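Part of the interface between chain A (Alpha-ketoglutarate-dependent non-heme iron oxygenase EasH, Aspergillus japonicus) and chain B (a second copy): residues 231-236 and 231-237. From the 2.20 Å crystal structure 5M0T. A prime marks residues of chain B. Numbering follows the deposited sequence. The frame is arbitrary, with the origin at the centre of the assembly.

Chain A (231-236) SCQFTP
Chain B 231-237: SCQFTPV

Each stretch opens with a type I beta turn from Ser231 (phi/psi -49/130) to Phe234, closed by a hydrogen bond from Phe234 N to Ser231 O (3.1 Å in both chains). Cys232 and Gln233 occupy the turn's corners (near -64/-22 and -66/-20); Phe234 (-100/133), Thr235 (-57/131) and Pro236 (-63/146) then extend the chain. The two stretches cross at a single beta bridge whose hydrogen bonds follow the antiparallel pattern, with Phe234 CA 4.6 Å from Phe234′ CA and Thr235 CA 4.5 Å from Thr235′ CA. Two nearly linear hydrogen bonds form it: Thr235′ N to Gln233 O (2.9 Å) and Thr235 N to Gln233′ O (3.0 Å). Gln233 O also lies 3.4 Å from Phe234′ CA, a CA-H...O contact repeated by symmetry.

Thr235 (chi1 m) sets CA-to-CB sideways; its short hydroxyl side chain reaches the opposing turn, Thr235 OG1 donating to Cys232′ O and Thr235′ OG1 to Cys232 O, both 2.7 Å. Cys232 (p, CA-to-CB sideways) thus offers its carbonyl. The Phe234 rings (m, chi2 near -65°) meet rim to rim, centroids 5.9 Å apart, planes at 26°, Phe234 CE1 3.7 Å from Phe234′ CE1. Gln233 (p, t, chi3 near -50°) directs CA-to-CB away; its carbonyl serves the bridge. Ser231 is t; Pro236, C-gamma exo, is barely covered. The contact buries 344 Å², both sides summed, Thr235 and Thr235′ most covered.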

# COMPACT_ATOMS: atom_id res chain seq x y z
N SER A 231 7.44 -2.38 4.41
CA SER A 231 6.61 -1.55 5.30
C SER A 231 5.13 -1.58 4.91
O SER A 231 4.78 -1.33 3.75
CB SER A 231 7.14 -0.10 5.27
OG SER A 231 6.24 0.80 5.88
N CYS A 232 4.25 -1.84 5.88
CA CYS A 232 2.83 -2.06 5.59
C CYS A 232 2.09 -0.85 4.99
O CYS A 232 1.05 -1.03 4.35
CB CYS A 232 2.08 -2.56 6.82
SG CYS A 232 1.92 -1.33 8.13
N GLN A 233 2.61 0.36 5.20
CA GLN A 233 2.02 1.58 4.61
C GLN A 233 2.11 1.63 3.06
O GLN A 233 1.37 2.38 2.44
CB GLN A 233 2.64 2.85 5.19
CG GLN A 233 4.06 3.14 4.70
CD GLN A 233 4.75 4.25 5.50
OE1 GLN A 233 4.19 5.33 5.70
NE2 GLN A 233 5.97 3.99 5.95
N PHE A 234 3.02 0.84 2.47
CA PHE A 234 3.18 0.77 1.01
C PHE A 234 2.50 -0.45 0.38
O PHE A 234 2.63 -1.59 0.86
CB PHE A 234 4.66 0.79 0.60
CG PHE A 234 5.38 2.00 1.08
CD1 PHE A 234 5.05 3.25 0.60
CD2 PHE A 234 6.39 1.90 2.06
CE1 PHE A 234 5.72 4.39 1.05
CE2 PHE A 234 7.05 3.03 2.51
CZ PHE A 234 6.72 4.28 2.00
N THR A 235 1.77 -0.18 -0.70
CA THR A 235 1.05 -1.19 -1.45
C THR A 235 2.01 -2.29 -1.94
O THR A 235 3.07 -1.99 -2.48
CB THR A 235 0.33 -0.55 -2.66
OG1 THR A 235 -0.51 0.53 -2.21
CG2 THR A 235 -0.52 -1.58 -3.40
N PRO A 236 1.65 -3.56 -1.72
CA PRO A 236 2.43 -4.66 -2.28
C PRO A 236 2.48 -4.71 -3.82
O PRO A 236 1.50 -4.39 -4.49
CB PRO A 236 1.71 -5.90 -1.75
CG PRO A 236 1.05 -5.45 -0.50
CD PRO A 236 0.62 -4.05 -0.78
N SER B 231 -3.23 8.21 -3.40
CA SER B 231 -2.09 7.77 -4.21
C SER B 231 -1.89 6.25 -4.14
O SER B 231 -1.82 5.67 -3.05
CB SER B 231 -0.82 8.50 -3.72
OG SER B 231 0.35 7.92 -4.25
N CYS B 232 -1.76 5.60 -5.30
CA CYS B 232 -1.73 4.14 -5.36
C CYS B 232 -0.55 3.47 -4.64
O CYS B 232 -0.63 2.29 -4.29
CB CYS B 232 -1.79 3.64 -6.80
SG CYS B 232 -0.31 4.00 -7.77
N GLN B 233 0.55 4.21 -4.43
CA GLN B 233 1.72 3.70 -3.70
C GLN B 233 1.43 3.41 -2.21
O GLN B 233 2.17 2.65 -1.60
CB GLN B 233 2.91 4.63 -3.82
CG GLN B 233 2.80 5.91 -3.00
CD GLN B 233 3.86 6.94 -3.34
OE1 GLN B 233 5.05 6.64 -3.32
NE2 GLN B 233 3.44 8.18 -3.61
N PHE B 234 0.36 4.01 -1.66
CA PHE B 234 -0.04 3.81 -0.26
C PHE B 234 -1.19 2.81 -0.10
O PHE B 234 -2.22 2.86 -0.80
CB PHE B 234 -0.42 5.13 0.40
CG PHE B 234 0.69 6.13 0.40
CD1 PHE B 234 1.87 5.89 1.11
CD2 PHE B 234 0.59 7.31 -0.34
CE1 PHE B 234 2.90 6.81 1.10
CE2 PHE B 234 1.63 8.24 -0.35
CZ PHE B 234 2.79 7.99 0.37
N THR B 235 -1.00 1.90 0.86
CA THR B 235 -1.96 0.85 1.17
C THR B 235 -3.32 1.47 1.55
O THR B 235 -3.38 2.40 2.35
CB THR B 235 -1.44 -0.03 2.31
OG1 THR B 235 -0.15 -0.56 1.97
CG2 THR B 235 -2.40 -1.19 2.59
N PRO B 236 -4.41 0.97 0.95
CA PRO B 236 -5.74 1.40 1.37
C PRO B 236 -6.13 1.05 2.82
O PRO B 236 -5.75 -0.00 3.33
CB PRO B 236 -6.66 0.64 0.40
CG PRO B 236 -5.83 0.39 -0.81
CD PRO B 236 -4.46 0.14 -0.27
N VAL B 237 -6.89 1.93 3.45
CA VAL B 237 -7.46 1.65 4.76
C VAL B 237 -8.47 0.50 4.69
O VAL B 237 -8.53 -0.33 5.61
CB VAL B 237 -8.09 2.93 5.37
CG1 VAL B 237 -8.93 2.61 6.59
CG2 VAL B 237 -7.00 3.94 5.70